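Local coordinates for protein polyprenyl synthetase (PDB 6KD7) that probably transfers prenyl groups as a magnesium-dependent geranylgeranyl pyrophosphate synthase, lengthening isoprenoid diphosphate chains, at residues N2-L7 with T47-E52; T249-W254 with E272-F277. All coordinates share one frame; numbering follows the deposited sequence.

Overall arrangement
Both contacts join helices of the mostly helical prenyl synthase fold, and they lie on opposite sides of the centre of the chain, their own centres 43 Å apart and their nearest atoms about 27 Å apart. Contact 1 comes first in sequence and ties the start of helix 4-18 to helix 42-54; contact 2 opens only after it has closed and pairs helix 248-254 with helix 264-281. They share no helix. In contact 1 the side chain of Leu-4 is about 12 Å from the bound pyrophosphate. Contact 2 sits farther from the centre of the chain, about 27 against 18 Å between centres, where a second subunit reaches Trp-254. The two therefore fasten separate outer parts of one helical body.

Contact 1: residues N2-L7 with T47-E52; sequences NTLKSL and TLMSAE
A leucine-centred apolar contact with a hydrogen bond at one end joins the residues leading into helix 4-18, and its first turn, to helix 42-54 in the outer part of the fold. Leu-7 reaches across with both methyls: CD1 lies 3.8 Å from CG of Met-49, the two side chains crossing at about a right angle, and CD2 meets CB of Leu-48 at 4.1 Å. SD of Met-49 touches CD2 of Leu-4 at 3.9 Å; Phe-318 of helix 309-322 packs on both Leu-4 and Met-49. At the polar end the backbone N of Asn-2 donates to OE1 of Glu-52 over 2.9 Å, reaching it on the syn side and 27° out of the carboxylate plane. ND2 of Asn-2 is 2.9 Å from OE2 of Glu-52, but at an angle too poor for a hydrogen bond, the amide and carboxylate planes being 40° apart. CD2 of Leu-7 lies against OE2 of Glu-52, 3.7 Å away. An alanine in place of Glu-52 would probably leave the Asn-2 N-H without this acceptor and the N-terminal residues freer to move. With Thr-3 as its N-cap, the N-terminal helix thus packs on a helix of the all-helical prenyl synthase fold.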
loop_
_atom_site.group_PDB
_atom_site.type_symbol
_atom_site.label_atom_id
_atom_site.label_comp_id
_atom_site.label_asym_id
_atom_site.label_seq_id
_atom_site.Cartn_x
_atom_site.Cartn_y
_atom_site.Cartn_z
ATOM N N ASN A 2 41.642 -36.357 5.771
ATOM C CA ASN A 2 42.306 -35.039 5.743
ATOM C C ASN A 2 41.627 -34.153 6.777
ATOM O O ASN A 2 40.499 -34.483 7.214
ATOM C CB ASN A 2 42.273 -34.402 4.362
ATOM C CG ASN A 2 43.123 -35.185 3.392
ATOM O OD1 ASN A 2 44.039 -34.638 2.807
ATOM N ND2 ASN A 2 42.861 -36.470 3.255
ATOM N N THR A 3 42.325 -33.097 7.164
ATOM C CA THR A 3 41.802 -32.015 8.028
ATOM C C THR A 3 40.637 -31.325 7.302
ATOM O O THR A 3 40.709 -31.185 6.051
ATOM C CB THR A 3 42.948 -31.049 8.361
ATOM O OG1 THR A 3 43.224 -30.224 7.221
ATOM C CG2 THR A 3 44.206 -31.795 8.765
ATOM N N LEU A 4 39.614 -30.914 8.051
ATOM C CA LEU A 4 38.559 -29.979 7.585
ATOM C C LEU A 4 39.176 -28.894 6.700
ATOM O O LEU A 4 38.615 -28.638 5.611
ATOM C CB LEU A 4 37.867 -29.313 8.772
ATOM C CG LEU A 4 36.770 -30.111 9.476
ATOM C CD1 LEU A 4 35.941 -29.164 10.357
ATOM C CD2 LEU A 4 35.882 -30.874 8.485
ATOM N N LYS A 5 40.264 -28.259 7.149
ATOM C CA LYS A 5 40.827 -27.067 6.464
ATOM C C LYS A 5 41.340 -27.486 5.079
ATOM O O LYS A 5 41.185 -26.747 4.110
ATOM C CB LYS A 5 41.938 -26.449 7.318
ATOM C CG LYS A 5 42.343 -25.046 6.891
ATOM C CD LYS A 5 43.811 -24.732 7.096
ATOM C CE LYS A 5 44.323 -23.684 6.127
ATOM N NZ LYS A 5 45.741 -23.353 6.397
ATOM N N SER A 6 41.974 -28.641 4.998
ATOM C CA SER A 6 42.500 -29.208 3.736
ATOM C C SER A 6 41.317 -29.562 2.800
ATOM O O SER A 6 41.357 -29.186 1.599
ATOM C CB SER A 6 43.369 -30.406 4.058
ATOM O OG SER A 6 43.516 -31.231 2.920
ATOM N N LEU A 7 40.315 -30.295 3.308
ATOM C CA LEU A 7 39.083 -30.646 2.533
ATOM C C LEU A 7 38.376 -29.362 2.064
ATOM O O LEU A 7 38.058 -29.280 0.853
ATOM C CB LEU A 7 38.175 -31.531 3.387
ATOM C CG LEU A 7 38.688 -32.955 3.592
ATOM C CD1 LEU A 7 37.781 -33.717 4.519
ATOM C CD2 LEU A 7 38.865 -33.686 2.261
ATOM N N THR A 47 30.354 -35.401 3.228
ATOM C CA THR A 47 30.376 -36.299 2.053
ATOM C C THR A 47 31.837 -36.740 1.836
ATOM O O THR A 47 32.069 -37.984 1.822
ATOM C CB THR A 47 29.703 -35.638 0.838
ATOM O OG1 THR A 47 28.314 -35.445 1.145
ATOM C CG2 THR A 47 29.846 -36.495 -0.400
ATOM N N LEU A 48 32.765 -35.783 1.764
ATOM C CA LEU A 48 34.219 -36.042 1.561
ATOM C C LEU A 48 34.780 -36.870 2.725
ATOM O O LEU A 48 35.477 -37.864 2.482
ATOM C CB LEU A 48 34.969 -34.729 1.418
ATOM C CG LEU A 48 34.459 -33.807 0.336
ATOM C CD1 LEU A 48 35.286 -32.537 0.307
ATOM C CD2 LEU A 48 34.459 -34.471 -1.028
ATOM N N MET A 49 34.427 -36.548 3.954
ATOM C CA MET A 49 34.942 -37.276 5.122
ATOM C C MET A 49 34.471 -38.727 5.034
ATOM O O MET A 49 35.286 -39.625 5.308
ATOM C CB MET A 49 34.455 -36.655 6.438
ATOM C CG MET A 49 35.142 -35.318 6.788
ATOM S SD MET A 49 34.180 -34.385 8.019
ATOM C CE MET A 49 34.437 -35.457 9.420
ATOM N N SER A 50 33.190 -38.947 4.730
ATOM C CA SER A 50 32.557 -40.291 4.642
ATOM C C SER A 50 33.302 -41.114 3.584
ATOM O O SER A 50 33.698 -42.242 3.858
ATOM C CB SER A 50 31.111 -40.191 4.281
ATOM O OG SER A 50 30.447 -41.427 4.486
ATOM N N ALA A 51 33.475 -40.536 2.411
ATOM C CA ALA A 51 34.192 -41.140 1.297
ATOM C C ALA A 51 35.570 -41.610 1.816
ATOM O O ALA A 51 35.804 -42.804 1.780
ATOM C CB ALA A 51 34.285 -40.157 0.169
ATOM N N GLU A 52 36.406 -40.718 2.338
ATOM C CA GLU A 52 37.789 -41.052 2.779
ATOM C C GLU A 52 37.775 -42.185 3.819
ATOM O O GLU A 52 38.415 -43.209 3.571
ATOM C CB GLU A 52 38.480 -39.821 3.328
ATOM C CG GLU A 52 38.894 -38.887 2.233
ATOM C CD GLU A 52 39.690 -37.693 2.743
ATOM O OE1 GLU A 52 39.607 -37.405 3.975
ATOM O OE2 GLU A 52 40.368 -37.056 1.905
#

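Contact 2: residues T249-W254 with E272-F277; sequences TELKEW and ETVKVF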
loop_
_atom_site.group_PDB
_atom_site.type_symbol
_atom_site.label_atom_id
_atom_site.label_comp_id
_atom_site.label_asym_id
_atom_site.label_seq_id
_atom_site.Cartn_x
_atom_site.Cartn_y
_atom_site.Cartn_z
ATOM N N THR A 249 1.469 -20.288 31.704
ATOM C CA THR A 249 0.437 -19.280 31.358
ATOM C C THR A 249 1.115 -17.983 30.920
ATOM O O THR A 249 0.749 -17.477 29.857
ATOM C CB THR A 249 -0.553 -19.023 32.490
ATOM O OG1 THR A 249 -1.454 -20.122 32.456
ATOM C CG2 THR A 249 -1.372 -17.769 32.289
ATOM N N GLU A 250 2.095 -17.443 31.665
ATOM C CA GLU A 250 2.714 -16.140 31.272
ATOM C C GLU A 250 3.715 -16.338 30.115
ATOM O O GLU A 250 4.021 -15.321 29.443
ATOM C CB GLU A 250 3.340 -15.343 32.435
ATOM C CG GLU A 250 3.529 -13.847 32.099
ATOM C CD GLU A 250 4.293 -13.016 33.117
ATOM O OE1 GLU A 250 5.242 -12.258 32.724
ATOM O OE2 GLU A 250 3.958 -13.159 34.311
ATOM N N LEU A 251 4.214 -17.558 29.857
ATOM C CA LEU A 251 4.969 -17.813 28.596
ATOM C C LEU A 251 4.006 -17.781 27.410
ATOM O O LEU A 251 4.305 -17.103 26.451
ATOM C CB LEU A 251 5.725 -19.140 28.631
ATOM C CG LEU A 251 7.168 -19.026 29.093
ATOM C CD1 LEU A 251 7.761 -20.407 29.263
ATOM C CD2 LEU A 251 7.989 -18.192 28.134
ATOM N N LYS A 252 2.877 -18.458 27.512
ATOM C CA LYS A 252 1.881 -18.455 26.417
ATOM C C LYS A 252 1.398 -17.024 26.157
ATOM O O LYS A 252 1.158 -16.708 24.981
ATOM C CB LYS A 252 0.754 -19.424 26.719
ATOM C CG LYS A 252 1.216 -20.869 26.779
ATOM C CD LYS A 252 0.107 -21.846 27.007
ATOM C CE LYS A 252 0.631 -23.189 27.452
ATOM N NZ LYS A 252 -0.448 -24.198 27.386
ATOM N N GLU A 253 1.376 -16.164 27.173
ATOM C CA GLU A 253 0.854 -14.786 26.998
ATOM C C GLU A 253 1.930 -13.980 26.299
ATOM O O GLU A 253 1.588 -13.245 25.350
ATOM C CB GLU A 253 0.348 -14.204 28.321
ATOM C CG GLU A 253 -1.093 -14.632 28.629
ATOM C CD GLU A 253 -1.512 -14.455 30.084
ATOM O OE1 GLU A 253 -2.654 -14.864 30.436
ATOM O OE2 GLU A 253 -0.691 -13.909 30.870
ATOM N N TRP A 254 3.200 -14.162 26.657
ATOM C CA TRP A 254 4.274 -13.470 25.900
ATOM C C TRP A 254 4.226 -13.916 24.439
ATOM O O TRP A 254 4.432 -13.094 23.565
ATOM C CB TRP A 254 5.633 -13.763 26.532
ATOM C CG TRP A 254 5.928 -12.884 27.705
ATOM C CD1 TRP A 254 5.953 -13.251 29.014
ATOM C CD2 TRP A 254 6.199 -11.466 27.677
ATOM N NE1 TRP A 254 6.265 -12.172 29.799
ATOM C CE2 TRP A 254 6.408 -11.063 29.012
ATOM C CE3 TRP A 254 6.263 -10.497 26.666
ATOM C CZ2 TRP A 254 6.713 -9.747 29.355
ATOM C CZ3 TRP A 254 6.564 -9.192 27.003
ATOM C CH2 TRP A 254 6.782 -8.824 28.334
ATOM N N GLU A 272 14.247 -10.521 27.172
ATOM C CA GLU A 272 14.885 -10.683 28.511
ATOM C C GLU A 272 13.956 -11.480 29.407
ATOM O O GLU A 272 14.413 -12.447 30.043
ATOM C CB GLU A 272 15.343 -9.348 29.107
ATOM C CG GLU A 272 16.545 -8.751 28.370
ATOM C CD GLU A 272 17.626 -9.751 27.904
ATOM O OE1 GLU A 272 18.001 -10.687 28.697
ATOM O OE2 GLU A 272 18.074 -9.632 26.723
ATOM N N THR A 273 12.660 -11.190 29.383
ATOM C CA THR A 273 11.714 -11.842 30.314
ATOM C C THR A 273 11.536 -13.302 29.927
ATOM O O THR A 273 11.531 -14.184 30.848
ATOM C CB THR A 273 10.355 -11.134 30.324
ATOM O OG1 THR A 273 10.582 -9.733 30.475
ATOM C CG2 THR A 273 9.478 -11.676 31.420
ATOM N N VAL A 274 11.354 -13.569 28.626
ATOM C CA VAL A 274 11.169 -14.980 28.175
ATOM C C VAL A 274 12.465 -15.759 28.447
ATOM O O VAL A 274 12.376 -16.881 28.961
ATOM C CB VAL A 274 10.737 -15.051 26.707
ATOM C CG1 VAL A 274 10.780 -16.483 26.188
ATOM C CG2 VAL A 274 9.354 -14.452 26.546
ATOM N N LYS A 275 13.634 -15.185 28.151
ATOM C CA LYS A 275 14.938 -15.846 28.482
ATOM C C LYS A 275 14.924 -16.241 29.961
ATOM O O LYS A 275 15.167 -17.449 30.270
ATOM C CB LYS A 275 16.120 -14.973 28.075
ATOM C CG LYS A 275 16.388 -15.019 26.576
ATOM C CD LYS A 275 17.313 -13.951 26.064
ATOM C CE LYS A 275 18.675 -14.044 26.713
ATOM N NZ LYS A 275 19.690 -13.426 25.837
ATOM N N VAL A 276 14.482 -15.343 30.845
ATOM C CA VAL A 276 14.477 -15.672 32.300
ATOM C C VAL A 276 13.504 -16.817 32.549
ATOM O O VAL A 276 13.868 -17.720 33.337
ATOM C CB VAL A 276 14.177 -14.436 33.170
ATOM C CG1 VAL A 276 13.978 -14.840 34.624
ATOM C CG2 VAL A 276 15.272 -13.377 33.013
ATOM N N PHE A 277 12.330 -16.821 31.925
ATOM C CA PHE A 277 11.369 -17.948 32.094
ATOM C C PHE A 277 11.979 -19.260 31.583
ATOM O O PHE A 277 11.746 -20.328 32.157
ATOM C CB PHE A 277 10.045 -17.689 31.372
ATOM C CG PHE A 277 9.115 -16.779 32.129
ATOM C CD1 PHE A 277 8.733 -17.087 33.427
ATOM C CD2 PHE A 277 8.647 -15.603 31.561
ATOM C CE1 PHE A 277 7.898 -16.235 34.132
ATOM C CE2 PHE A 277 7.805 -14.757 32.268
ATOM C CZ PHE A 277 7.429 -15.078 33.544
#
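Glu-250, in one of its two conformers, brings its carboxylate to the rim of the Phe-277 ring, with OE1 in the ring plane, 3.6 Å from CE2, and the carboxylate and ring planes 79° apart. CG anti to the backbone N (chi1 -161°) starts the extended chain on its way across to this rim. In that conformer OE1 also accepts from NE1 of Trp-254, one turn later, over 3.1 Å through its anti lone pair, which is likely to steady both side chains. Next, Leu-251 sets CD2 against CG1 of Val-274 at 3.8 Å and against CB of Phe-277, running alongside Phe-277 in the reverse sense; Ile-242 and Ser-241 also touch this leucine. The pair is an antiparallel helix packing in the all-helical prenyl synthase fold, the two segment axes inclined at 148° and 10.7 Å apart at their closest. Trp-254, the last residue, touches Thr-273, Val-274 and Phe-277. Its CB meets CG2 of Val-274 at 3.8 Å, while CB of Thr-273 stands 3.7 Å above one face of the indole, offset toward the rim. The methyl CG2 of Thr-273 comes to 3.6 Å from NE1 of Trp-254; the threonine hydroxyl is hydrogen-bonded to the carbonyl O of Glu-269. Phe-221 of the second subunit meets the indole edge-to-face.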